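Local coordinates for aldehyde dehydrogenase 12 (Zea mays, PDB 6D97), which catalyses the NAD-dependent oxidation of L-glutamate gamma-semialdehyde to glutamate, the last step of proline catabolism in plants, at residues A[311-316]-A[343-348]; A[379-384]-A[437-442]; A[446-451]-A[474-479]. All blocks are in the same frame, centred on the assembly; numbering follows the deposited sequence.

Contact 1. Residues A[311-316]-A[343-348]; sequences YVAWVC and SGLLEK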
ATOM      1  N   TYR A 311      -2.321 -33.927  17.768  1.00 33.54           N
ATOM      2  CA  TYR A 311      -2.571 -32.499  17.600  1.00 36.23           C
ATOM      3  C   TYR A 311      -3.803 -32.251  16.740  1.00 38.63           C
ATOM      4  O   TYR A 311      -4.634 -31.395  17.065  1.00 34.03           O
ATOM      5  CB  TYR A 311      -1.351 -31.813  16.985  1.00 25.82           C
ATOM      6  CG  TYR A 311      -1.453 -30.300  16.989  1.00 27.10           C
ATOM      7  CD1 TYR A 311      -2.146 -29.624  15.990  1.00 24.65           C
ATOM      8  CD2 TYR A 311      -0.862 -29.549  17.998  1.00 35.79           C
ATOM      9  CE1 TYR A 311      -2.245 -28.244  15.997  1.00 23.93           C
ATOM     10  CE2 TYR A 311      -0.955 -28.170  18.012  1.00 27.57           C
ATOM     11  CZ  TYR A 311      -1.648 -27.524  17.011  1.00 27.48           C
ATOM     12  OH  TYR A 311      -1.742 -26.152  17.023  1.00 38.00           O
ATOM     13  N   VAL A 312      -3.929 -32.982  15.629  1.00 33.28           N
ATOM     14  CA  VAL A 312      -5.066 -32.798  14.731  1.00 29.48           C
ATOM     15  C   VAL A 312      -6.369 -33.152  15.439  1.00 29.69           C
ATOM     16  O   VAL A 312      -7.389 -32.474  15.267  1.00 28.70           O
ATOM     17  CB  VAL A 312      -4.873 -33.627  13.448  1.00 29.73           C
ATOM     18  CG1 VAL A 312      -6.122 -33.571  12.580  1.00 26.95           C
ATOM     19  CG2 VAL A 312      -3.663 -33.122  12.679  1.00 26.47           C
ATOM     20  N   ALA A 313      -6.355 -34.211  16.250  1.00 37.34           N
ATOM     21  CA  ALA A 313      -7.562 -34.601  16.970  1.00 31.00           C
ATOM     22  C   ALA A 313      -7.984 -33.517  17.953  1.00 32.59           C
ATOM     23  O   ALA A 313      -9.168 -33.178  18.051  1.00 32.28           O
ATOM     24  CB  ALA A 313      -7.343 -35.932  17.688  1.00 28.75           C
ATOM     25  N   TRP A 314      -7.019 -32.957  18.686  1.00 33.30           N
ATOM     26  CA  TRP A 314      -7.322 -31.900  19.645  1.00 31.19           C
ATOM     27  C   TRP A 314      -7.963 -30.704  18.956  1.00 33.95           C
ATOM     28  O   TRP A 314      -8.947 -30.140  19.450  1.00 33.25           O
ATOM     29  CB  TRP A 314      -6.047 -31.487  20.375  1.00 28.22           C
ATOM     30  CG  TRP A 314      -6.161 -30.229  21.178  1.00 33.45           C
ATOM     31  CD1 TRP A 314      -6.840 -30.057  22.350  1.00 28.47           C
ATOM     32  CD2 TRP A 314      -5.547 -28.971  20.880  1.00 24.31           C
ATOM     33  NE1 TRP A 314      -6.695 -28.763  22.793  1.00 35.67           N
ATOM     34  CE2 TRP A 314      -5.906 -28.076  21.908  1.00 29.60           C
ATOM     35  CE3 TRP A 314      -4.729 -28.512  19.843  1.00 34.03           C
ATOM     36  CZ2 TRP A 314      -5.475 -26.752  21.927  1.00 33.78           C
ATOM     37  CZ3 TRP A 314      -4.301 -27.197  19.864  1.00 32.91           C
ATOM     38  CH2 TRP A 314      -4.675 -26.333  20.898  1.00 31.31           C
ATOM     39  N   VAL A 315      -7.425 -30.313  17.800  1.00 31.31           N
ATOM     40  CA  VAL A 315      -7.980 -29.176  17.074  1.00 32.73           C
ATOM     41  C   VAL A 315      -9.379 -29.497  16.571  1.00 32.19           C
ATOM     42  O   VAL A 315     -10.268 -28.636  16.572  1.00 30.78           O
ATOM     43  CB  VAL A 315      -7.042 -28.773  15.925  1.00 31.59           C
ATOM     44  CG1 VAL A 315      -7.662 -27.665  15.107  1.00 24.62           C
ATOM     45  CG2 VAL A 315      -5.705 -28.341  16.479  1.00 24.59           C
ATOM     46  N   CYS A 316      -9.597 -30.742  16.142  1.00 31.53           N
ATOM     47  CA  CYS A 316     -10.931 -31.157  15.720  1.00 34.02           C
ATOM     48  C   CYS A 316     -11.932 -31.038  16.863  1.00 32.36           C
ATOM     49  O   CYS A 316     -13.059 -30.570  16.664  1.00 27.71           O
ATOM     50  CB  CYS A 316     -10.889 -32.589  15.187  1.00 32.79           C
ATOM     51  SG  CYS A 316     -10.356 -32.759  13.464  1.00 36.73           S
ATOM     52  N   SER A 343      -5.661 -44.123  11.497  1.00 38.08           N
ATOM     53  CA  SER A 343      -4.746 -43.321  12.297  1.00 38.10           C
ATOM     54  C   SER A 343      -5.088 -43.320  13.780  1.00 42.33           C
ATOM     55  O   SER A 343      -4.237 -42.950  14.595  1.00 49.54           O
ATOM     56  CB  SER A 343      -4.736 -41.880  11.781  1.00 35.76           C
ATOM     57  OG  SER A 343      -6.014 -41.280  11.919  1.00 35.11           O
ATOM     58  N   GLY A 344      -6.300 -43.728  14.148  1.00 34.58           N
ATOM     59  CA  GLY A 344      -6.789 -43.534  15.494  1.00 33.46           C
ATOM     60  C   GLY A 344      -7.391 -42.170  15.753  1.00 36.25           C
ATOM     61  O   GLY A 344      -7.695 -41.854  16.910  1.00 35.41           O
ATOM     62  N   LEU A 345      -7.574 -41.355  14.710  1.00 38.84           N
ATOM     63  CA  LEU A 345      -8.076 -39.995  14.890  1.00 42.58           C
ATOM     64  C   LEU A 345      -9.486 -39.993  15.468  1.00 35.33           C
ATOM     65  O   LEU A 345      -9.757 -39.315  16.465  1.00 40.09           O
ATOM     66  CB  LEU A 345      -8.053 -39.249  13.556  1.00 41.70           C
ATOM     67  CG  LEU A 345      -8.789 -37.910  13.588  1.00 34.44           C
ATOM     68  CD1 LEU A 345      -7.901 -36.834  14.184  1.00 31.00           C
ATOM     69  CD2 LEU A 345      -9.275 -37.522  12.209  1.00 37.92           C
ATOM     70  N   LEU A 346     -10.404 -40.732  14.839  1.00 37.70           N
ATOM     71  CA  LEU A 346     -11.789 -40.752  15.302  1.00 39.28           C
ATOM     72  C   LEU A 346     -11.887 -41.273  16.728  1.00 38.56           C
ATOM     73  O   LEU A 346     -12.699 -40.786  17.523  1.00 46.58           O
ATOM     74  CB  LEU A 346     -12.649 -41.599  14.362  1.00 39.47           C
ATOM     75  CG  LEU A 346     -13.085 -40.956  13.044  1.00 45.96           C
ATOM     76  CD1 LEU A 346     -13.895 -41.943  12.211  1.00 47.83           C
ATOM     77  CD2 LEU A 346     -13.882 -39.684  13.314  1.00 37.32           C
ATOM     78  N   GLU A 347     -11.061 -42.266  17.070  1.00 42.75           N
ATOM     79  CA  GLU A 347     -11.036 -42.779  18.437  1.00 43.18           C
ATOM     80  C   GLU A 347     -10.613 -41.696  19.420  1.00 43.33           C
ATOM     81  O   GLU A 347     -11.207 -41.559  20.497  1.00 34.53           O
ATOM     82  CB  GLU A 347     -10.105 -43.990  18.530  1.00 43.92           C
ATOM     83  CG  GLU A 347     -10.640 -45.250  17.858  1.00 48.39           C
ATOM     84  CD  GLU A 347     -10.612 -45.171  16.338  1.00 63.49           C
ATOM     85  OE1 GLU A 347      -9.921 -44.276  15.803  1.00 58.53           O
ATOM     86  OE2 GLU A 347     -11.284 -45.998  15.682  1.00 66.85           O
ATOM     87  N   LYS A 348      -9.594 -40.907  19.061  1.00 44.58           N
ATOM     88  CA  LYS A 348      -9.175 -39.804  19.921  1.00 39.68           C
ATOM     89  C   LYS A 348     -10.235 -38.712  19.976  1.00 36.14           C
ATOM     90  O   LYS A 348     -10.442 -38.097  21.028  1.00 40.86           O
ATOM     91  CB  LYS A 348      -7.841 -39.233  19.443  1.00 33.68           C
ATOM     92  CG  LYS A 348      -6.690 -40.221  19.493  1.00 46.52           C
ATOM     93  CD  LYS A 348      -5.503 -39.723  18.678  1.00 54.69           C
ATOM     94  CE  LYS A 348      -4.375 -40.741  18.649  1.00 42.20           C
ATOM     95  NZ  LYS A 348      -3.758 -40.941  19.992  1.00 36.89           N
TER
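L345 and K348 bring the start of helix 345-354 against A313 and V312 on helix 309-321, and the residues just ahead of them shape that start. S343 folds its hydroxyl back over the turn, where OG accepts from L345 N at 3.2 Å with a bent N-H...O angle of 143°; this ST turn occupies a backbone N-H of the first turn, and OG also bonds W340 O. G344, the N-cap, has a positive phi (84°), a conformation glycine takes readily because it carries no CB to press on the carbonyl O of S343. Its own O begins the helical bonding by accepting from K348 N. L345 then does most of the work. Its CG lies anti to the backbone N (chi1 170°), which carries the CD1 methyl across to the other helix, 3.6 Å from A313 CA and 3.7 Å from A313 CB. The same methyl reaches V312 CG1 at 4.0 Å, the two side chains crossing at nearly a right angle. A313 suits the place because one methyl lets the backbones approach to 5.8 Å between the CA atoms of A313 and L345, while W314, pointing away from helix 345-354, meets the ring of W541 of a second subunit. One turn on, K348 lays its CB 3.8 Å from A313 CB; its aliphatic root packs while NZ turns off to a salt bridge with D310. Beneath, L345 rests on L302 of strand 298-302 and M336 of strand 331-337, the two strands that helix 309-321 joins in a beta-alpha-beta crossover.

Contact 2. Residues A[379-384]-A[437-442]; sequences NNLLKI and FQVVTE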
ATOM      1  N   ASN A 379     -31.532 -37.875  13.714  1.00 36.67           N
ATOM      2  CA  ASN A 379     -32.335 -38.978  13.201  1.00 43.62           C
ATOM      3  C   ASN A 379     -32.612 -38.821  11.709  1.00 47.09           C
ATOM      4  O   ASN A 379     -32.638 -39.817  10.973  1.00 49.44           O
ATOM      5  CB  ASN A 379     -33.643 -39.088  13.993  1.00 49.46           C
ATOM      6  CG  ASN A 379     -33.432 -39.625  15.396  1.00 56.91           C
ATOM      7  OD1 ASN A 379     -32.582 -40.493  15.611  1.00 57.10           O
ATOM      8  ND2 ASN A 379     -34.195 -39.115  16.353  1.00 52.72           N
ATOM      9  N   ASN A 380     -32.834 -37.589  11.247  1.00 47.48           N
ATOM     10  CA  ASN A 380     -33.013 -37.364   9.817  1.00 49.47           C
ATOM     11  C   ASN A 380     -31.772 -37.778   9.035  1.00 49.49           C
ATOM     12  O   ASN A 380     -31.880 -38.366   7.953  1.00 51.57           O
ATOM     13  CB  ASN A 380     -33.347 -35.898   9.548  1.00 50.45           C
ATOM     14  CG  ASN A 380     -34.763 -35.543   9.937  1.00 50.44           C
ATOM     15  OD1 ASN A 380     -35.627 -36.412  10.037  1.00 53.16           O
ATOM     16  ND2 ASN A 380     -35.012 -34.256  10.147  1.00 50.87           N
ATOM     17  N   LEU A 381     -30.584 -37.479   9.568  1.00 43.37           N
ATOM     18  CA  LEU A 381     -29.353 -37.910   8.914  1.00 44.67           C
ATOM     19  C   LEU A 381     -29.226 -39.428   8.925  1.00 49.13           C
ATOM     20  O   LEU A 381     -28.755 -40.028   7.951  1.00 53.08           O
ATOM     21  CB  LEU A 381     -28.142 -37.270   9.592  1.00 38.77           C
ATOM     22  CG  LEU A 381     -27.966 -35.765   9.390  1.00 42.38           C
ATOM     23  CD1 LEU A 381     -26.883 -35.222  10.297  1.00 41.73           C
ATOM     24  CD2 LEU A 381     -27.623 -35.487   7.944  1.00 38.34           C
ATOM     25  N   LEU A 382     -29.650 -40.069  10.016  1.00 47.64           N
ATOM     26  CA  LEU A 382     -29.506 -41.514  10.146  1.00 48.83           C
ATOM     27  C   LEU A 382     -30.403 -42.291   9.194  1.00 46.18           C
ATOM     28  O   LEU A 382     -30.193 -43.496   9.025  1.00 48.18           O
ATOM     29  CB  LEU A 382     -29.783 -41.940  11.588  1.00 44.47           C
ATOM     30  CG  LEU A 382     -28.691 -41.524  12.575  1.00 48.40           C
ATOM     31  CD1 LEU A 382     -29.083 -41.870  14.004  1.00 48.46           C
ATOM     32  CD2 LEU A 382     -27.369 -42.177  12.208  1.00 46.32           C
ATOM     33  N   LYS A 383     -31.387 -41.640   8.568  1.00 46.27           N
ATOM     34  CA  LYS A 383     -32.165 -42.302   7.527  1.00 51.14           C
ATOM     35  C   LYS A 383     -31.333 -42.579   6.283  1.00 51.63           C
ATOM     36  O   LYS A 383     -31.747 -43.380   5.437  1.00 53.11           O
ATOM     37  CB  LYS A 383     -33.381 -41.451   7.152  1.00 50.14           C
ATOM     38  CG  LYS A 383     -34.384 -41.262   8.277  1.00 47.58           C
ATOM     39  CD  LYS A 383     -35.420 -40.206   7.926  1.00 47.52           C
ATOM     40  CE  LYS A 383     -36.440 -40.053   9.041  1.00 54.68           C
ATOM     41  NZ  LYS A 383     -37.360 -38.906   8.797  1.00 70.40           N
ATOM     42  N   ILE A 384     -30.172 -41.945   6.161  1.00 47.64           N
ATOM     43  CA  ILE A 384     -29.337 -42.061   4.972  1.00 40.32           C
ATOM     44  C   ILE A 384     -28.543 -43.358   5.034  1.00 51.23           C
ATOM     45  O   ILE A 384     -28.011 -43.733   6.086  1.00 57.12           O
ATOM     46  CB  ILE A 384     -28.417 -40.834   4.859  1.00 36.52           C
ATOM     47  CG1 ILE A 384     -29.260 -39.563   4.724  1.00 42.20           C
ATOM     48  CG2 ILE A 384     -27.455 -40.989   3.698  1.00 41.77           C
ATOM     49  CD1 ILE A 384     -28.497 -38.283   4.986  1.00 45.47           C
ATOM     50  N   PHE A 437     -22.335 -30.346  17.192  1.00 50.59           N
ATOM     51  CA  PHE A 437     -22.787 -31.348  16.231  1.00 41.29           C
ATOM     52  C   PHE A 437     -21.995 -31.175  14.945  1.00 40.48           C
ATOM     53  O   PHE A 437     -21.889 -30.056  14.422  1.00 34.88           O
ATOM     54  CB  PHE A 437     -24.294 -31.235  15.951  1.00 34.00           C
ATOM     55  CG  PHE A 437     -24.839 -32.325  15.062  1.00 47.18           C
ATOM     56  CD1 PHE A 437     -24.735 -32.237  13.684  1.00 47.93           C
ATOM     57  CD2 PHE A 437     -25.436 -33.453  15.601  1.00 47.49           C
ATOM     58  CE1 PHE A 437     -25.219 -33.254  12.865  1.00 45.68           C
ATOM     59  CE2 PHE A 437     -25.922 -34.468  14.773  1.00 44.71           C
ATOM     60  CZ  PHE A 437     -25.806 -34.362  13.415  1.00 39.85           C
ATOM     61  N   GLN A 438     -21.472 -32.277  14.415  1.00 32.37           N
ATOM     62  CA  GLN A 438     -20.744 -32.239  13.159  1.00 30.26           C
ATOM     63  C   GLN A 438     -21.037 -33.506  12.367  1.00 35.95           C
ATOM     64  O   GLN A 438     -21.411 -34.544  12.923  1.00 36.98           O
ATOM     65  CB  GLN A 438     -19.224 -32.124  13.377  1.00 29.92           C
ATOM     66  CG  GLN A 438     -18.626 -33.248  14.209  1.00 28.72           C
ATOM     67  CD  GLN A 438     -17.119 -33.217  14.204  1.00 37.45           C
ATOM     68  OE1 GLN A 438     -16.493 -32.895  13.198  1.00 37.82           O
ATOM     69  NE2 GLN A 438     -16.528 -33.586  15.312  1.00 41.62           N
ATOM     70  N   VAL A 439     -20.826 -33.423  11.057  1.00 39.27           N
ATOM     71  CA  VAL A 439     -20.892 -34.573  10.167  1.00 32.63           C
ATOM     72  C   VAL A 439     -19.467 -34.952   9.781  1.00 35.32           C
ATOM     73  O   VAL A 439     -18.636 -34.082   9.489  1.00 31.43           O
ATOM     74  CB  VAL A 439     -21.754 -34.287   8.925  1.00 35.23           C
ATOM     75  CG1 VAL A 439     -21.746 -35.466   7.961  1.00 35.95           C
ATOM     76  CG2 VAL A 439     -23.178 -33.940   9.349  1.00 36.12           C
ATOM     77  N   VAL A 440     -19.172 -36.248   9.808  1.00 31.36           N
ATOM     78  CA  VAL A 440     -17.886 -36.779   9.379  1.00 31.26           C
ATOM     79  C   VAL A 440     -18.126 -37.647   8.148  1.00 35.00           C
ATOM     80  O   VAL A 440     -19.132 -38.368   8.058  1.00 35.63           O
ATOM     81  CB  VAL A 440     -17.201 -37.585  10.496  1.00 38.06           C
ATOM     82  CG1 VAL A 440     -15.913 -38.206  10.012  1.00 34.92           C
ATOM     83  CG2 VAL A 440     -16.950 -36.693  11.700  1.00 32.86           C
ATOM     84  N   THR A 441     -17.214 -37.558   7.181  1.00 33.78           N
ATOM     85  CA  THR A 441     -17.271 -38.400   6.000  1.00 40.03           C
ATOM     86  C   THR A 441     -15.852 -38.752   5.573  1.00 46.73           C
ATOM     87  O   THR A 441     -14.860 -38.228   6.094  1.00 50.52           O
ATOM     88  CB  THR A 441     -18.025 -37.714   4.856  1.00 42.81           C
ATOM     89  OG1 THR A 441     -18.399 -38.701   3.888  1.00 41.83           O
ATOM     90  CG2 THR A 441     -17.170 -36.657   4.191  1.00 32.97           C
ATOM     91  N   GLU A 442     -15.766 -39.675   4.622  1.00 38.17           N
ATOM     92  CA  GLU A 442     -14.493 -40.196   4.148  1.00 39.18           C
ATOM     93  C   GLU A 442     -14.425 -40.097   2.633  1.00 41.80           C
ATOM     94  O   GLU A 442     -15.424 -40.311   1.940  1.00 41.39           O
ATOM     95  CB  GLU A 442     -14.290 -41.651   4.587  1.00 35.60           C
ATOM     96  CG  GLU A 442     -12.927 -42.209   4.219  1.00 35.59           C
ATOM     97  CD  GLU A 442     -12.850 -43.713   4.375  1.00 54.06           C
ATOM     98  OE1 GLU A 442     -12.487 -44.180   5.474  1.00 59.56           O
ATOM     99  OE2 GLU A 442     -13.160 -44.427   3.395  1.00 61.69           O
TER
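The CD1 methyl of L381 fills the angle between F437 and V439, two alternate residues of strand 437-443 that face helix 371-382. It meets the phenyl ring at its edge and in its plane, 3.4 Å from F437 CZ and 3.6 Å from F437 CE1, so the leucine butts against the rim of the ring. V439 supplies the second wall, its CG2 standing 4.0 Å from L381 CD1. The ring gets there because a chi1 of -175° turns F437 CG away from the backbone N and sends the phenyl out toward the helix, while L381 comes from the opposite direction. L381 suits the place because its apolar, terminally branched end puts a methyl between the F437 ring edge and V439 CG2 in a buried setting, with 9.2 Å between the CA atoms of L381 and V439. Outside this first shell, L428 and V429 of helix 425-429 touch L381, the ring of H377 meets that of F437 with planes at about 65°, and T411 and V413 also pack on the phenyl. The strand lies inside a mixed seven-stranded sheet, consistent with the catalytic domain of aldehyde dehydrogenases, between 411-414 and 331-337: Q438, pointing away from helix 371-382, shares backbone hydrogen bonds with T411 and V413, and V439 with S332 and L334. On the helix side, L381 O accepts from I384 N at 3.0 Å and from S387 OG. At the surface K383 NZ bonds N380 OD1 at 3.3 Å, tilted 23° from the carbonyl plane.

Contact 3. Residues A[446-451]-A[474-479]; sequences DQLELV and LQDVLG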
ATOM      1  N   ASP A 446      -9.045 -41.001  -4.942  1.00 50.29           N
ATOM      2  CA  ASP A 446      -9.639 -40.719  -6.242  1.00 50.45           C
ATOM      3  C   ASP A 446     -10.816 -39.753  -6.173  1.00 47.95           C
ATOM      4  O   ASP A 446     -11.370 -39.408  -7.221  1.00 58.75           O
ATOM      5  CB  ASP A 446     -10.102 -42.023  -6.906  1.00 49.23           C
ATOM      6  CG  ASP A 446      -9.171 -43.190  -6.622  1.00 71.82           C
ATOM      7  OD1 ASP A 446      -9.324 -43.831  -5.559  1.00 76.05           O
ATOM      8  OD2 ASP A 446      -8.282 -43.463  -7.459  1.00 81.52           O
ATOM      9  N   GLN A 447     -11.208 -39.303  -4.979  1.00 46.94           N
ATOM     10  CA  GLN A 447     -12.486 -38.630  -4.783  1.00 45.85           C
ATOM     11  C   GLN A 447     -12.356 -37.173  -4.347  1.00 39.52           C
ATOM     12  O   GLN A 447     -13.329 -36.602  -3.842  1.00 43.34           O
ATOM     13  CB  GLN A 447     -13.329 -39.388  -3.756  1.00 46.67           C
ATOM     14  CG  GLN A 447     -13.668 -40.817  -4.127  1.00 44.33           C
ATOM     15  CD  GLN A 447     -14.591 -41.463  -3.113  1.00 46.49           C
ATOM     16  OE1 GLN A 447     -14.289 -41.509  -1.919  1.00 48.02           O
ATOM     17  NE2 GLN A 447     -15.734 -41.947  -3.579  1.00 55.46           N
ATOM     18  N   LEU A 448     -11.182 -36.555  -4.517  1.00 32.49           N
ATOM     19  CA  LEU A 448     -11.043 -35.162  -4.100  1.00 31.94           C
ATOM     20  C   LEU A 448     -12.011 -34.255  -4.848  1.00 38.78           C
ATOM     21  O   LEU A 448     -12.486 -33.259  -4.290  1.00 36.90           O
ATOM     22  CB  LEU A 448      -9.605 -34.680  -4.297  1.00 32.53           C
ATOM     23  CG  LEU A 448      -9.368 -33.241  -3.820  1.00 35.90           C
ATOM     24  CD1 LEU A 448      -9.734 -33.096  -2.344  1.00 33.38           C
ATOM     25  CD2 LEU A 448      -7.939 -32.781  -4.076  1.00 27.70           C
ATOM     26  N   GLU A 449     -12.327 -34.590  -6.103  1.00 41.66           N
ATOM     27  CA  GLU A 449     -13.277 -33.786  -6.867  1.00 39.43           C
ATOM     28  C   GLU A 449     -14.647 -33.774  -6.206  1.00 31.73           C
ATOM     29  O   GLU A 449     -15.315 -32.734  -6.165  1.00 34.79           O
ATOM     30  CB  GLU A 449     -13.378 -34.312  -8.298  1.00 56.13           C
ATOM     31  CG  GLU A 449     -12.067 -34.281  -9.055  1.00 63.80           C
ATOM     32  CD  GLU A 449     -11.554 -32.870  -9.266  1.00 71.09           C
ATOM     33  OE1 GLU A 449     -12.390 -31.947  -9.375  1.00 78.02           O
ATOM     34  OE2 GLU A 449     -10.317 -32.684  -9.319  1.00 75.39           O
ATOM     35  N   LEU A 450     -15.085 -34.924  -5.687  1.00 31.64           N
ATOM     36  CA  LEU A 450     -16.368 -34.986  -4.995  1.00 36.83           C
ATOM     37  C   LEU A 450     -16.373 -34.078  -3.774  1.00 41.43           C
ATOM     38  O   LEU A 450     -17.370 -33.402  -3.493  1.00 40.00           O
ATOM     39  CB  LEU A 450     -16.672 -36.428  -4.587  1.00 38.49           C
ATOM     40  CG  LEU A 450     -16.661 -37.497  -5.680  1.00 44.46           C
ATOM     41  CD1 LEU A 450     -17.113 -38.843  -5.126  1.00 33.35           C
ATOM     42  CD2 LEU A 450     -17.534 -37.083  -6.851  1.00 40.09           C
ATOM     43  N   VAL A 451     -15.264 -34.052  -3.038  1.00 42.09           N
ATOM     44  CA  VAL A 451     -15.165 -33.188  -1.867  1.00 27.42           C
ATOM     45  C   VAL A 451     -15.244 -31.725  -2.284  1.00 30.73           C
ATOM     46  O   VAL A 451     -15.961 -30.923  -1.674  1.00 27.07           O
ATOM     47  CB  VAL A 451     -13.870 -33.485  -1.094  1.00 27.59           C
ATOM     48  CG1 VAL A 451     -13.668 -32.462   0.004  1.00 27.95           C
ATOM     49  CG2 VAL A 451     -13.920 -34.887  -0.523  1.00 28.06           C
ATOM     50  N   LEU A 474      -2.444 -28.532  -1.062  1.00 25.37           N
ATOM     51  CA  LEU A 474      -2.947 -27.277  -0.515  1.00 28.09           C
ATOM     52  C   LEU A 474      -3.326 -26.305  -1.625  1.00 29.99           C
ATOM     53  O   LEU A 474      -4.440 -25.769  -1.639  1.00 28.32           O
ATOM     54  CB  LEU A 474      -1.907 -26.652   0.419  1.00 25.31           C
ATOM     55  CG  LEU A 474      -1.662 -27.321   1.773  1.00 34.56           C
ATOM     56  CD1 LEU A 474      -0.588 -26.570   2.536  1.00 26.78           C
ATOM     57  CD2 LEU A 474      -2.946 -27.381   2.587  1.00 32.53           C
ATOM     58  N   GLN A 475      -2.417 -26.076  -2.576  1.00 27.85           N
ATOM     59  CA  GLN A 475      -2.693 -25.102  -3.628  1.00 27.99           C
ATOM     60  C   GLN A 475      -3.816 -25.565  -4.547  1.00 24.50           C
ATOM     61  O   GLN A 475      -4.527 -24.732  -5.123  1.00 32.42           O
ATOM     62  CB  GLN A 475      -1.422 -24.816  -4.426  1.00 28.45           C
ATOM     63  CG  GLN A 475      -1.060 -25.870  -5.455  1.00 24.17           C
ATOM     64  CD  GLN A 475       0.267 -25.582  -6.127  1.00 26.53           C
ATOM     65  OE1 GLN A 475       0.959 -24.632  -5.770  1.00 29.58           O
ATOM     66  NE2 GLN A 475       0.632 -26.408  -7.098  1.00 25.51           N
ATOM     67  N   ASP A 476      -4.001 -26.879  -4.691  1.00 26.89           N
ATOM     68  CA  ASP A 476      -5.118 -27.388  -5.480  1.00 31.32           C
ATOM     69  C   ASP A 476      -6.443 -27.124  -4.777  1.00 30.75           C
ATOM     70  O   ASP A 476      -7.393 -26.619  -5.387  1.00 31.10           O
ATOM     71  CB  ASP A 476      -4.931 -28.882  -5.747  1.00 33.70           C
ATOM     72  CG  ASP A 476      -5.965 -29.438  -6.705  1.00 50.23           C
ATOM     73  OD1 ASP A 476      -6.229 -28.785  -7.734  1.00 52.14           O
ATOM     74  OD2 ASP A 476      -6.501 -30.534  -6.444  1.00 64.07           O
ATOM     75  N   VAL A 477      -6.520 -27.449  -3.486  1.00 28.10           N
ATOM     76  CA  VAL A 477      -7.748 -27.228  -2.729  1.00 27.75           C
ATOM     77  C   VAL A 477      -8.030 -25.738  -2.581  1.00 30.92           C
ATOM     78  O   VAL A 477      -9.171 -25.289  -2.755  1.00 33.88           O
ATOM     79  CB  VAL A 477      -7.661 -27.929  -1.363  1.00 29.07           C
ATOM     80  CG1 VAL A 477      -8.880 -27.598  -0.532  1.00 25.20           C
ATOM     81  CG2 VAL A 477      -7.544 -29.429  -1.556  1.00 25.52           C
ATOM     82  N   LEU A 478      -7.001 -24.947  -2.261  1.00 32.63           N
ATOM     83  CA  LEU A 478      -7.190 -23.511  -2.068  1.00 28.15           C
ATOM     84  C   LEU A 478      -7.649 -22.840  -3.353  1.00 29.16           C
ATOM     85  O   LEU A 478      -8.598 -22.048  -3.349  1.00 33.22           O
ATOM     86  CB  LEU A 478      -5.895 -22.871  -1.567  1.00 23.22           C
ATOM     87  CG  LEU A 478      -5.489 -23.122  -0.117  1.00 25.55           C
ATOM     88  CD1 LEU A 478      -4.014 -22.820   0.077  1.00 28.58           C
ATOM     89  CD2 LEU A 478      -6.324 -22.268   0.810  1.00 24.19           C
ATOM     90  N   GLY A 479      -6.983 -23.147  -4.468  1.00 28.84           N
ATOM     91  CA  GLY A 479      -7.354 -22.554  -5.740  1.00 31.16           C
ATOM     92  C   GLY A 479      -8.751 -22.910  -6.206  1.00 27.98           C
ATOM     93  O   GLY A 479      -9.310 -22.204  -7.053  1.00 32.63           O
TER
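L448 lays its CD2 methyl beside the carboxylate of D476, 3.6 Å from D476 OD2, the two side chains sliding past each other in opposite directions. Helix 471-479, which carries D476, is the crossover helix of a beta-alpha-beta unit joining the adjacent parallel strands 463-467 and 485-488; helix 448-457 leads into the first of these, and both helices lie on one face of the large mixed sheet. A chi1 of -177° swings L448 CG to the side of its carbonyl carbon, and the same CD2 comes within 4.2 Å of V477 CG2. Leucine suits the place because its branched apolar end offers one methyl to both V477 CG2 and the flank of the D476 carboxylate. V477, compact and beta-branched, sits deeper, against I301 and I466 of the sheet, and V451 also packs on I301. D476 belongs at the outer side, where its charge has a partner, R480 NE, in a salt bridge with OD1; this probably eases the like-charge proximity of E449, whose OE2 lies 5.2 Å from D476 OD2. Helix 471-479 also meets other subunits: L478 O accepts from R528 NH1 of a second subunit, and Q475 OE1 accepts from R181 NH1 of a third.

The contacts follow one another along the chain, each closing before the next opens, and all pack helices on the seven-stranded mixed sheet, away from the NAD pocket. Their centres are 19 Å apart for contacts 1 and 2, and 22 Å for contact 3 from either. Contact 1 lies on the face of K300 and L302 of strand 298-302 and V440 of strand 437-443, whose CG1 reaches L346 CD2 of contact 1 (4.1 Å). Contacts 2 and 3 lie on the opposite face, with V439 and I301, and strand 437-443 runs on toward helix 448-457 of contact 3. Contacts 1 and 3 also touch a second subunit, linking this packing to the tetramer.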